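Local coordinates for putative TOXIN related protein (Parabacteroides distasonis ATCC 8503, PDB 3K0Y) that is of unknown function but is probably a signal-peptide-bearing, NigD-like protein that joins an N-terminal OB domain to a C-terminal beta sandwich, at residues Lys87-Asn92 with Ser174-Thr179; Asn51-Val56 with Arg168-Leu173; Asp98-Thr103 with Ala133-Leu138; Ala16-Val19 with Val25-Leu28; Asn111-Gly116 with Leu120-Glu125. All coordinates share one frame; numbering follows the deposited sequence.

From the N terminus, interaction 4 comes first and closes a short hairpin loop within the N-terminal OB domain. Residues 51-56 then open interaction 2 and residues 87-92 open interaction 1. Next, residues 98-103 open interaction 3, inside which the hairpin of interaction 5 is nested; interaction 3 closes at residues 133-138. Finally residues 168-173 close interaction 2 and residues 174-179 close interaction 1, so these two long loops cross, and both enclose interactions 3 and 5. Interaction 2 bridges the two domains, touching both interaction 4 and interaction 5. Interactions 1, 3 and 5 tie together parts of the C-terminal sandwich.

Interaction 1: residues Lys87-Asn92 with Ser174-Thr179; sequences KSIAKN and SSLPDT
Ile89 meets the loop at Ser175 and Leu176 end-on, with its delta methyl doing most of the touching. Its CG1 stands beside the backbone N (chi1 -73°) and the chain then runs on extended, which carries CD1 across to within 3.5 Å of Ser175 OG. The Ile89 and Leu176 side chains cross at about a right angle; their closest approach is Ile89 CD1 to Leu176 CD2 at 3.8 Å, with Leu176 CG just behind. A branched aliphatic residue suits the place of Ile89: while CD1 serves this contact, the side chain also packs on Leu138 of strand 135-139. Leu176 is buried, lying against Leu186 and Tyr203.

The polar link runs through a water. It accepts from Ile89 N at 3.1 Å and pairs with Ser175 OG at 2.7 Å. Serine fits here because its short side chain keeps the hydroxyl near its own backbone, where the water can span the remaining gap. No direct hydrogen bond joins the segments. A methyl-to-methyl touch against the buried Leu176 and a water bridge beside an exposed serine together imply a small, modest contact, partly apolar and partly solvent-mediated.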
# COMPACT_ATOMS: atom_id res chain seq x y z
N LYS A 87 -4.97 -3.52 -2.16
CA LYS A 87 -5.08 -4.87 -2.58
C LYS A 87 -4.39 -5.81 -1.60
O LYS A 87 -3.51 -5.39 -0.83
CB LYS A 87 -4.45 -5.03 -3.95
CG LYS A 87 -5.20 -4.27 -5.03
CD LYS A 87 -4.46 -4.32 -6.39
CE LYS A 87 -4.67 -5.58 -7.05
NZ LYS A 87 -4.14 -5.54 -8.41
N SER A 88 -4.71 -7.09 -1.67
CA SER A 88 -3.93 -8.01 -0.91
C SER A 88 -2.87 -8.59 -1.83
O SER A 88 -2.82 -8.25 -3.04
CB SER A 88 -4.81 -9.01 -0.19
OG SER A 88 -5.51 -9.68 -1.13
N ILE A 89 -1.91 -9.28 -1.21
CA ILE A 89 -0.84 -9.97 -1.94
C ILE A 89 -1.50 -10.95 -2.97
O ILE A 89 -2.40 -11.70 -2.61
CB ILE A 89 0.11 -10.70 -0.96
CG1 ILE A 89 1.01 -9.70 -0.20
CG2 ILE A 89 1.03 -11.73 -1.70
CD1 ILE A 89 1.72 -10.26 1.04
N ALA A 90 -1.06 -10.95 -4.22
CA ALA A 90 -1.70 -11.80 -5.25
C ALA A 90 -1.11 -13.23 -5.29
O ALA A 90 -0.01 -13.50 -4.76
CB ALA A 90 -1.63 -11.15 -6.62
N LYS A 91 -1.82 -14.15 -5.91
CA LYS A 91 -1.35 -15.52 -5.96
C LYS A 91 -0.09 -15.61 -6.84
O LYS A 91 -0.02 -14.97 -7.90
CB LYS A 91 -2.47 -16.42 -6.51
N ASN A 92 0.90 -16.37 -6.40
CA ASN A 92 2.05 -16.67 -7.23
C ASN A 92 1.49 -17.45 -8.43
O ASN A 92 0.52 -18.21 -8.30
CB ASN A 92 3.14 -17.48 -6.45
CG ASN A 92 4.41 -17.69 -7.27
OD1 ASN A 92 4.64 -16.96 -8.22
ND2 ASN A 92 5.25 -18.68 -6.91
N SER A 174 -1.27 -8.57 5.91
CA SER A 174 -1.72 -9.40 7.01
C SER A 174 -1.63 -10.90 6.70
O SER A 174 -1.75 -11.69 7.60
CB SER A 174 -3.16 -9.00 7.40
OG SER A 174 -4.06 -9.38 6.39
N SER A 175 -1.41 -11.27 5.43
CA SER A 175 -1.25 -12.65 4.98
C SER A 175 0.20 -13.12 5.10
O SER A 175 0.47 -14.27 4.77
CB SER A 175 -1.68 -12.76 3.49
OG SER A 175 -0.74 -12.10 2.64
N LEU A 176 1.13 -12.26 5.52
CA LEU A 176 2.50 -12.72 5.75
C LEU A 176 2.51 -13.55 7.05
O LEU A 176 1.69 -13.30 7.93
CB LEU A 176 3.49 -11.58 5.87
CG LEU A 176 3.74 -10.76 4.59
CD1 LEU A 176 4.67 -9.59 4.95
CD2 LEU A 176 4.28 -11.62 3.45
N PRO A 177 3.43 -14.53 7.16
CA PRO A 177 3.43 -15.31 8.40
C PRO A 177 3.68 -14.43 9.62
O PRO A 177 4.43 -13.42 9.55
CB PRO A 177 4.53 -16.37 8.19
CG PRO A 177 4.98 -16.28 6.73
CD PRO A 177 4.55 -14.86 6.27
N ASP A 178 3.04 -14.80 10.72
CA ASP A 178 3.16 -14.03 11.96
C ASP A 178 4.63 -13.98 12.35
O ASP A 178 5.30 -14.97 12.29
CB ASP A 178 2.33 -14.63 13.09
CG ASP A 178 2.05 -13.61 14.20
OD1 ASP A 178 3.01 -13.00 14.73
OD2 ASP A 178 0.87 -13.39 14.53
N THR A 179 5.14 -12.80 12.67
CA THR A 179 6.53 -12.67 13.08
C THR A 179 6.62 -12.91 14.58
O THR A 179 7.68 -12.75 15.15
CB THR A 179 7.12 -11.29 12.79
OG1 THR A 179 6.52 -10.33 13.67
CG2 THR A 179 6.90 -10.90 11.34
O HOH W 1 -2.17 -9.97 1.79

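Interaction 2: residues Asn51-Val56 with Arg168-Leu173; sequences NQRALV and RVAFNL
Arg53 lies across Ala170, and its side chain can be followed atom by atom. CB is 4.1 Å from Ala170 CB. CG and CD then pass over that methyl, with Arg53 CD at 3.6 Å from Ala170 CB. Alanine suits this place because a small residue lets the aliphatic part of the arginine lie close to the strand. A bend about the CG-CD bond (chi3 87°) turns the guanidinium away to its polar partners: NE meets Thr17 OG1, NH1 meets Asn121 OD1, and NH2 forms a salt bridge with Asp31. The buried charge is thus held at all three nitrogens.

Farther along, Leu55 crosses Arg168 at about a right angle. Leu55 CD1 sits 4.1 Å above one face of the Arg168 guanidinium plane, toward its rim, while Arg168 NH2 hydrogen-bonds a nonaethylene glycol, probably from the crystallisation liquor. At the other end a water receives Asn172 ND2 at 2.9 Å and donates to Asn51 O at 3.0 Å; Asn172 OD1 is hydrogen-bonded to Ser174 OG.

Strands 52-62 and 163-172 do not pair directly: each is hydrogen-bonded to strand 74-88, the first antiparallel and the second parallel, and this contact joins them where the OB domain meets the sandwich.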
# COMPACT_ATOMS: atom_id res chain seq x y z
N ASN A 51 -10.71 -2.23 5.10
CA ASN A 51 -9.36 -2.48 4.54
C ASN A 51 -9.01 -1.67 3.28
O ASN A 51 -8.49 -2.20 2.30
CB ASN A 51 -9.22 -3.98 4.33
CG ASN A 51 -9.63 -4.76 5.56
OD1 ASN A 51 -10.64 -5.47 5.56
ND2 ASN A 51 -8.90 -4.58 6.65
N GLN A 52 -9.31 -0.38 3.32
CA GLN A 52 -9.15 0.52 2.19
C GLN A 52 -8.32 1.67 2.70
O GLN A 52 -8.61 2.19 3.78
CB GLN A 52 -10.52 1.02 1.75
CG GLN A 52 -10.53 2.09 0.73
CD GLN A 52 -10.04 1.63 -0.61
OE1 GLN A 52 -10.61 0.74 -1.20
NE2 GLN A 52 -9.01 2.28 -1.13
N ARG A 53 -7.28 2.06 1.97
CA ARG A 53 -6.53 3.26 2.35
C ARG A 53 -6.96 4.42 1.47
O ARG A 53 -7.52 4.20 0.38
CB ARG A 53 -5.04 3.03 2.20
CG ARG A 53 -4.54 1.83 2.96
CD ARG A 53 -3.15 2.13 3.59
NE ARG A 53 -3.33 2.74 4.90
CZ ARG A 53 -2.36 3.37 5.57
NH1 ARG A 53 -1.15 3.51 5.03
NH2 ARG A 53 -2.61 3.85 6.76
N ALA A 54 -6.68 5.63 1.93
CA ALA A 54 -7.07 6.84 1.23
C ALA A 54 -6.06 7.94 1.52
O ALA A 54 -5.41 7.93 2.55
CB ALA A 54 -8.47 7.30 1.62
N LEU A 55 -5.89 8.82 0.56
CA LEU A 55 -5.21 10.08 0.76
C LEU A 55 -6.25 11.08 1.28
O LEU A 55 -7.25 11.37 0.60
CB LEU A 55 -4.58 10.54 -0.57
CG LEU A 55 -3.59 11.71 -0.48
CD1 LEU A 55 -2.36 11.36 0.35
CD2 LEU A 55 -3.22 12.15 -1.94
N VAL A 56 -6.03 11.58 2.49
CA VAL A 56 -6.97 12.42 3.19
C VAL A 56 -6.41 13.82 3.47
O VAL A 56 -5.34 13.96 4.04
CB VAL A 56 -7.40 11.79 4.53
CG1 VAL A 56 -8.45 12.66 5.20
CG2 VAL A 56 -7.94 10.33 4.32
N ARG A 168 -0.29 5.71 -6.62
CA ARG A 168 -0.24 5.23 -5.28
C ARG A 168 -0.95 3.89 -5.13
O ARG A 168 -1.95 3.60 -5.79
CB ARG A 168 -0.85 6.23 -4.34
CG ARG A 168 -0.08 7.51 -4.17
CD ARG A 168 -0.83 8.39 -3.21
NE ARG A 168 -0.10 9.59 -2.84
CZ ARG A 168 0.85 9.69 -1.94
NH1 ARG A 168 1.27 8.65 -1.21
NH2 ARG A 168 1.38 10.87 -1.75
N VAL A 169 -0.41 3.05 -4.28
CA VAL A 169 -1.01 1.76 -3.96
C VAL A 169 -0.68 1.41 -2.50
O VAL A 169 0.34 1.86 -1.93
CB VAL A 169 -0.51 0.68 -4.98
CG1 VAL A 169 1.06 0.47 -4.84
CG2 VAL A 169 -1.28 -0.61 -4.83
N ALA A 170 -1.51 0.56 -1.91
CA ALA A 170 -1.28 -0.02 -0.60
C ALA A 170 -1.60 -1.50 -0.67
O ALA A 170 -2.62 -1.87 -1.27
CB ALA A 170 -2.19 0.65 0.43
N PHE A 171 -0.69 -2.32 -0.13
CA PHE A 171 -0.87 -3.78 -0.08
C PHE A 171 -1.01 -4.27 1.38
O PHE A 171 -0.18 -3.97 2.24
CB PHE A 171 0.30 -4.50 -0.76
CG PHE A 171 0.44 -4.18 -2.23
CD1 PHE A 171 -0.42 -4.76 -3.16
CD2 PHE A 171 1.46 -3.36 -2.69
CE1 PHE A 171 -0.27 -4.49 -4.51
CE2 PHE A 171 1.61 -3.12 -4.07
CZ PHE A 171 0.76 -3.65 -4.96
N ASN A 172 -2.09 -5.00 1.64
CA ASN A 172 -2.36 -5.51 2.96
C ASN A 172 -1.36 -6.63 3.22
O ASN A 172 -1.29 -7.60 2.46
CB ASN A 172 -3.81 -5.98 3.03
CG ASN A 172 -4.29 -6.29 4.43
OD1 ASN A 172 -3.53 -6.80 5.25
ND2 ASN A 172 -5.58 -6.08 4.68
N LEU A 173 -0.57 -6.50 4.28
CA LEU A 173 0.46 -7.51 4.60
C LEU A 173 0.01 -8.56 5.59
O LEU A 173 0.81 -9.36 6.06
CB LEU A 173 1.73 -6.85 5.14
CG LEU A 173 2.38 -5.87 4.18
CD1 LEU A 173 3.61 -5.19 4.80
CD2 LEU A 173 2.73 -6.57 2.90
O HOH W 2 -6.90 -4.75 2.42

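Interaction 3: residues Asp98-Thr103 with Ala133-Leu138; sequences DSIYGT and AHFINL
A water between Tyr101 and Phe135 is gripped by three groups. It donates to Tyr101 O at 2.6 Å and to Phe135 O at 2.9 Å, and accepts from Asn137 ND2 at 2.9 Å. Two carbonyl oxygens, both acceptors, are thus linked by the protons of the water. Asparagine suits its position because its two ends do different work: ND2 serves the water, while OD1 receives Lys87 NZ.

With Asn137 CG beside the backbone N (chi1 -73°), the same ND2 lies at the edge of the Tyr101 ring, near its plane and 3.4 Å from CD1, the ring and amide planes turned 64° apart. It also stands 3.2 Å above the Phe135 ring plane, over the centre. Tyr101 CD1 makes an apolar contact with Phe135 CE2 at 4.0 Å, and Ile100 O approaches the Phe135 ring edge in its plane. Tyrosine suits its place because its hydroxyl also binds Lys91 O. Gly102, whose N still bonds to Asp98 O, takes a positive phi (97°) at which a side chain would press on the preceding carbonyl; glycine therefore suits the helix end.

Phe135 and Asn137 point toward the helix, whereas Ile136 and Leu138 point away, the usual alternation of a beta strand. What suits a beta sandwich is that Ile136 and Leu138 pack on the opposing sheet through Phe124 and Phe171, while the other face of this outermost strand takes the short helix.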
# COMPACT_ATOMS: atom_id res chain seq x y z
N ASP A 98 5.82 -13.31 -14.98
CA ASP A 98 6.21 -12.23 -15.86
C ASP A 98 5.12 -11.86 -16.81
O ASP A 98 4.85 -10.69 -16.98
CB ASP A 98 7.44 -12.57 -16.68
CG ASP A 98 8.71 -12.46 -15.87
OD1 ASP A 98 8.68 -11.89 -14.76
OD2 ASP A 98 9.73 -12.95 -16.35
N SER A 99 4.50 -12.88 -17.41
CA SER A 99 3.44 -12.70 -18.37
C SER A 99 2.15 -12.14 -17.78
O SER A 99 1.49 -11.33 -18.41
CB SER A 99 3.12 -14.02 -19.07
OG SER A 99 1.97 -13.79 -19.84
N ILE A 100 1.74 -12.61 -16.60
CA ILE A 100 0.53 -12.16 -15.99
C ILE A 100 0.77 -10.81 -15.25
O ILE A 100 0.00 -9.85 -15.44
CB ILE A 100 -0.04 -13.20 -15.04
CG1 ILE A 100 -0.66 -14.37 -15.84
CG2 ILE A 100 -1.09 -12.58 -14.11
CD1 ILE A 100 -0.60 -15.73 -15.08
N TYR A 101 1.84 -10.74 -14.46
CA TYR A 101 2.04 -9.61 -13.59
C TYR A 101 2.86 -8.50 -14.19
O TYR A 101 2.80 -7.39 -13.69
CB TYR A 101 2.59 -10.04 -12.24
CG TYR A 101 1.60 -10.88 -11.48
CD1 TYR A 101 0.36 -10.37 -11.15
CD2 TYR A 101 1.91 -12.18 -11.09
CE1 TYR A 101 -0.53 -11.11 -10.45
CE2 TYR A 101 1.01 -12.94 -10.36
CZ TYR A 101 -0.21 -12.40 -10.05
OH TYR A 101 -1.15 -13.10 -9.35
N GLY A 102 3.62 -8.79 -15.24
CA GLY A 102 4.27 -7.74 -16.04
C GLY A 102 5.72 -7.51 -15.66
O GLY A 102 6.16 -7.90 -14.60
N THR A 103 6.47 -6.87 -16.54
CA THR A 103 7.87 -6.60 -16.32
C THR A 103 8.16 -5.15 -16.71
O THR A 103 9.33 -4.75 -16.94
CB THR A 103 8.75 -7.55 -17.15
OG1 THR A 103 8.28 -7.55 -18.48
CG2 THR A 103 8.67 -8.96 -16.60
N ALA A 133 -5.53 0.36 -18.84
CA ALA A 133 -5.35 0.27 -17.42
C ALA A 133 -4.12 -0.61 -17.08
O ALA A 133 -3.92 -1.67 -17.67
CB ALA A 133 -6.66 -0.34 -16.82
N HIS A 134 -3.28 -0.15 -16.15
CA HIS A 134 -2.12 -0.91 -15.71
C HIS A 134 -2.49 -1.81 -14.51
O HIS A 134 -3.29 -1.41 -13.70
CB HIS A 134 -0.99 0.03 -15.31
CG HIS A 134 -0.49 0.90 -16.41
ND1 HIS A 134 0.75 1.51 -16.37
CD2 HIS A 134 -1.07 1.31 -17.58
CE1 HIS A 134 0.92 2.22 -17.48
NE2 HIS A 134 -0.17 2.11 -18.23
N PHE A 135 -1.91 -3.01 -14.44
CA PHE A 135 -2.16 -3.99 -13.38
C PHE A 135 -1.01 -3.90 -12.39
O PHE A 135 0.12 -4.07 -12.79
CB PHE A 135 -2.16 -5.37 -14.04
CG PHE A 135 -2.77 -6.49 -13.23
CD1 PHE A 135 -3.81 -6.28 -12.33
CD2 PHE A 135 -2.38 -7.79 -13.52
CE1 PHE A 135 -4.42 -7.33 -11.67
CE2 PHE A 135 -2.97 -8.88 -12.87
CZ PHE A 135 -4.03 -8.64 -11.94
N ILE A 136 -1.33 -3.69 -11.12
CA ILE A 136 -0.37 -3.36 -10.05
C ILE A 136 -0.51 -4.45 -9.00
O ILE A 136 -1.61 -4.68 -8.48
CB ILE A 136 -0.73 -2.00 -9.35
CG1 ILE A 136 -0.90 -0.87 -10.36
CG2 ILE A 136 0.33 -1.56 -8.39
CD1 ILE A 136 0.41 -0.61 -11.18
N ASN A 137 0.58 -5.14 -8.68
CA ASN A 137 0.51 -6.23 -7.71
C ASN A 137 1.76 -6.40 -6.84
O ASN A 137 2.84 -5.96 -7.18
CB ASN A 137 0.28 -7.56 -8.42
CG ASN A 137 -1.12 -7.70 -8.95
OD1 ASN A 137 -2.05 -7.96 -8.19
ND2 ASN A 137 -1.28 -7.48 -10.25
N LEU A 138 1.58 -7.12 -5.76
CA LEU A 138 2.67 -7.52 -4.88
C LEU A 138 2.54 -9.03 -4.73
O LEU A 138 1.47 -9.51 -4.35
CB LEU A 138 2.51 -6.86 -3.53
CG LEU A 138 3.69 -7.01 -2.58
CD1 LEU A 138 4.85 -6.17 -3.06
CD2 LEU A 138 3.25 -6.61 -1.15
O HOH W 3 1.01 -6.63 -11.89

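Interaction 4: residues Ala16-Val19 with Val25-Leu28; sequences ATVV and VYYL
The antiparallel hairpin of strands 11-22 and 25-30 in the OB domain is joined here by Val19 and Tyr27, a hydrogen-bonded pair, with Val18 and Leu28 forming the adjoining non-hydrogen-bonded pair. Val19 N donates to Tyr27 O at 2.8 Å in a nearly straight bond, and Tyr27 N returns one to Val19 O at 2.9 Å. Beside this pair, CA-H...O contacts add to the bonds, among them Leu28 CA to Thr17 O at 3.3 Å.

On the face that carries Val19 and Tyr27, the two side chains lie side by side. Tyr27 has its CG between the backbone N and the carbonyl carbon (chi1 71°), which brings the ring across toward the neighbouring strand, under the valine. Val19 CB then stands over the ring centre, 4.0 Å from the centroid and 13° off the normal, a CH-pi contact. A beta-branched valine suits the spot because CG1 and CG2 spread over the same face, toward CE2 and CE1, while Tyr27 also makes an edge-to-face pair with Trp37.

On the other face the contacts across the strands are apolar. Leu28 CD2 is shared by Ala16 CB and Val18 CG2, each 4.0 Å away, and Val18 CG1 leans on Tyr26 CD2 at the same distance. Tyr26 and Leu28 continue inward onto Ile76, Val78 and Ile81 of strand 74-88, consistent with the interior of an OB barrel.

The backbone bonds set the register, while dispersion and CH-pi contacts knit the two faces; no charged pair takes part in this contact.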
# COMPACT_ATOMS: atom_id res chain seq x y z
N ALA A 16 -4.28 7.31 5.19
CA ALA A 16 -5.03 6.76 6.32
C ALA A 16 -5.74 5.48 5.92
O ALA A 16 -6.14 5.33 4.76
CB ALA A 16 -6.09 7.74 6.80
N THR A 17 -5.98 4.63 6.90
CA THR A 17 -6.90 3.53 6.74
C THR A 17 -8.31 3.92 7.17
O THR A 17 -8.51 4.48 8.23
CB THR A 17 -6.44 2.29 7.50
OG1 THR A 17 -5.07 2.03 7.15
CG2 THR A 17 -7.39 1.04 7.17
N VAL A 18 -9.27 3.64 6.30
CA VAL A 18 -10.66 3.86 6.56
C VAL A 18 -11.19 2.71 7.41
O VAL A 18 -11.09 1.54 7.03
CB VAL A 18 -11.50 3.93 5.23
CG1 VAL A 18 -13.01 4.04 5.55
CG2 VAL A 18 -11.09 5.10 4.33
N VAL A 19 -11.77 3.01 8.55
CA VAL A 19 -12.39 1.93 9.33
C VAL A 19 -13.88 2.16 9.48
O VAL A 19 -14.28 3.03 10.23
CB VAL A 19 -11.73 1.78 10.72
CG1 VAL A 19 -12.31 0.56 11.42
CG2 VAL A 19 -10.19 1.66 10.58
N VAL A 25 -20.78 5.67 8.20
CA VAL A 25 -19.91 6.15 9.30
C VAL A 25 -18.58 5.40 9.36
O VAL A 25 -18.52 4.18 9.21
CB VAL A 25 -20.60 6.04 10.71
CG1 VAL A 25 -19.66 6.51 11.82
CG2 VAL A 25 -21.90 6.86 10.76
N TYR A 26 -17.51 6.14 9.62
CA TYR A 26 -16.16 5.59 9.62
C TYR A 26 -15.22 6.47 10.40
O TYR A 26 -15.46 7.67 10.53
CB TYR A 26 -15.65 5.46 8.16
CG TYR A 26 -15.43 6.79 7.46
CD1 TYR A 26 -16.48 7.50 6.86
CD2 TYR A 26 -14.16 7.35 7.40
CE1 TYR A 26 -16.27 8.73 6.22
CE2 TYR A 26 -13.92 8.57 6.76
CZ TYR A 26 -14.98 9.25 6.17
OH TYR A 26 -14.71 10.45 5.55
N TYR A 27 -14.15 5.89 10.93
CA TYR A 27 -13.03 6.71 11.40
C TYR A 27 -11.77 6.39 10.60
O TYR A 27 -11.78 5.49 9.78
CB TYR A 27 -12.84 6.60 12.91
CG TYR A 27 -12.30 5.30 13.42
CD1 TYR A 27 -10.94 5.09 13.53
CD2 TYR A 27 -13.15 4.31 13.86
CE1 TYR A 27 -10.45 3.92 14.02
CE2 TYR A 27 -12.67 3.13 14.37
CZ TYR A 27 -11.32 2.95 14.45
OH TYR A 27 -10.84 1.77 14.94
N LEU A 28 -10.73 7.17 10.79
CA LEU A 28 -9.50 7.03 10.02
C LEU A 28 -8.37 6.68 10.94
O LEU A 28 -8.23 7.31 11.99
CB LEU A 28 -9.17 8.34 9.31
CG LEU A 28 -10.20 8.76 8.27
CD1 LEU A 28 -10.02 10.22 7.98
CD2 LEU A 28 -10.06 7.93 7.01

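Interaction 5: residues Asn111-Gly116 with Leu120-Glu125; sequences NNMWIG and LNIYFE
Asn121 CB is the bump that presses into the flat face of Trp114. It sits 3.4 Å from the centroid of the six-membered ring, 11° off its normal, in a close CH-pi contact. The indole is folded over its partner by its first torsion (chi1 75°), and the Asn121 amide runs on nearly flat to it, the planes 21° apart. That amide sends ND2 to Trp114 O at 3.3 Å, from above the carbonyl plane, while Asn121 N reaches the same oxygen at 2.8 Å; one acceptor is therefore gripped twice. Asparagine is apt here, since its other end, OD1, faces Arg53, and Trp114 NE1 binds Asp31. Gly116 leaves room beside ND2, where a beta carbon would crowd it.

On the opposite face, CG of Met113 (a selenomethionine) touches both Leu120 CD1 at 3.8 Å and Ile122 CG1 at 4.0 Å. Leu120 CD1 in turn meets both Met113 and Ile115, so the aliphatic chains interdigitate toward Val188 and Leu201 in the sandwich interior. Near Tyr123, Asn112 lies alongside the ring, and a water takes Asn112 ND2 at 2.6 Å and gives to Tyr123 O at 2.9 Å.

The hairpin is thus chemically two-sided: one face is apolar and interlocked, and the other combines an indole and one amide, of Asn121, bonded to Asp31 and Arg53 of the OB domain.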
# COMPACT_ATOMS: atom_id res chain seq x y z
N ASN A 111 12.09 6.33 0.33
CA ASN A 111 11.15 7.06 1.20
C ASN A 111 9.78 7.05 0.60
O ASN A 111 8.87 7.45 1.26
CB ASN A 111 11.61 8.45 1.66
CG ASN A 111 12.88 8.37 2.43
OD1 ASN A 111 13.27 7.29 2.88
ND2 ASN A 111 13.54 9.47 2.57
N ASN A 112 9.67 6.55 -0.63
CA ASN A 112 8.40 6.48 -1.36
C ASN A 112 7.86 5.07 -1.25
O ASN A 112 6.84 4.71 -1.89
CB ASN A 112 8.54 6.96 -2.85
CG ASN A 112 8.55 8.52 -3.00
OD1 ASN A 112 8.30 9.25 -2.05
ND2 ASN A 112 8.82 9.01 -4.21
N MSE A 113 8.54 4.25 -0.46
CA MSE A 113 7.99 2.95 -0.07
C MSE A 113 8.05 2.84 1.43
O MSE A 113 9.08 3.00 2.01
CB MSE A 113 8.83 1.82 -0.67
CG MSE A 113 8.10 0.52 -0.55
SE MSE A 113 8.97 -1.09 -1.27
CE MSE A 113 9.28 -0.61 -3.05
N TRP A 114 6.93 2.55 2.10
CA TRP A 114 6.99 2.44 3.55
C TRP A 114 5.93 1.53 4.12
O TRP A 114 4.88 1.37 3.51
CB TRP A 114 6.91 3.83 4.19
CG TRP A 114 5.56 4.47 4.18
CD1 TRP A 114 4.68 4.53 5.22
CD2 TRP A 114 4.92 5.11 3.07
NE1 TRP A 114 3.56 5.18 4.84
CE2 TRP A 114 3.66 5.53 3.52
CE3 TRP A 114 5.30 5.40 1.76
CZ2 TRP A 114 2.78 6.23 2.71
CZ3 TRP A 114 4.40 6.11 0.94
CH2 TRP A 114 3.17 6.51 1.44
N ILE A 115 6.20 0.95 5.29
CA ILE A 115 5.22 0.18 6.04
C ILE A 115 4.43 1.09 6.95
O ILE A 115 5.01 1.91 7.66
CB ILE A 115 5.86 -0.97 6.86
CG1 ILE A 115 6.52 -1.98 5.92
CG2 ILE A 115 4.75 -1.72 7.66
CD1 ILE A 115 7.31 -3.08 6.67
N GLY A 116 3.10 1.02 6.89
CA GLY A 116 2.25 1.84 7.74
C GLY A 116 0.92 1.13 7.93
O GLY A 116 0.29 0.69 6.94
N LEU A 120 1.99 -2.27 3.05
CA LEU A 120 3.09 -1.72 2.30
C LEU A 120 2.51 -0.63 1.38
O LEU A 120 1.70 -0.93 0.52
CB LEU A 120 3.77 -2.80 1.47
CG LEU A 120 4.94 -2.35 0.61
CD1 LEU A 120 6.16 -1.97 1.52
CD2 LEU A 120 5.35 -3.32 -0.49
N ASN A 121 3.01 0.58 1.53
CA ASN A 121 2.59 1.74 0.82
C ASN A 121 3.63 2.14 -0.20
O ASN A 121 4.82 2.16 0.11
CB ASN A 121 2.38 2.87 1.79
CG ASN A 121 1.31 2.58 2.81
OD1 ASN A 121 0.13 2.73 2.53
ND2 ASN A 121 1.72 2.15 4.01
N ILE A 122 3.19 2.43 -1.41
CA ILE A 122 4.06 2.78 -2.46
C ILE A 122 3.54 3.99 -3.21
O ILE A 122 2.36 4.09 -3.47
CB ILE A 122 4.26 1.63 -3.47
CG1 ILE A 122 4.78 0.38 -2.78
CG2 ILE A 122 5.26 2.07 -4.54
CD1 ILE A 122 4.93 -0.87 -3.71
N TYR A 123 4.45 4.93 -3.48
CA TYR A 123 4.29 6.01 -4.45
C TYR A 123 5.33 5.75 -5.52
O TYR A 123 6.53 5.75 -5.24
CB TYR A 123 4.57 7.38 -3.80
CG TYR A 123 4.44 8.58 -4.74
CD1 TYR A 123 3.23 9.23 -4.92
CD2 TYR A 123 5.55 9.04 -5.46
CE1 TYR A 123 3.11 10.36 -5.78
CE2 TYR A 123 5.46 10.15 -6.33
CZ TYR A 123 4.23 10.79 -6.49
OH TYR A 123 4.15 11.85 -7.35
N PHE A 124 4.88 5.57 -6.77
CA PHE A 124 5.77 5.15 -7.86
C PHE A 124 5.45 5.96 -9.09
O PHE A 124 4.38 6.59 -9.19
CB PHE A 124 5.64 3.64 -8.16
CG PHE A 124 4.30 3.24 -8.80
CD1 PHE A 124 3.20 3.00 -8.02
CD2 PHE A 124 4.17 3.16 -10.18
CE1 PHE A 124 1.97 2.66 -8.60
CE2 PHE A 124 2.92 2.84 -10.77
CZ PHE A 124 1.85 2.59 -9.98
N GLU A 125 6.39 5.98 -10.03
CA GLU A 125 6.15 6.65 -11.29
C GLU A 125 6.43 5.72 -12.42
O GLU A 125 7.19 4.79 -12.30
CB GLU A 125 7.06 7.87 -11.46
CG GLU A 125 6.80 9.02 -10.51
CD GLU A 125 7.88 10.11 -10.64
OE1 GLU A 125 9.08 9.89 -10.25
OE2 GLU A 125 7.51 11.17 -11.14
O HOH W 4 8.88 7.18 -6.09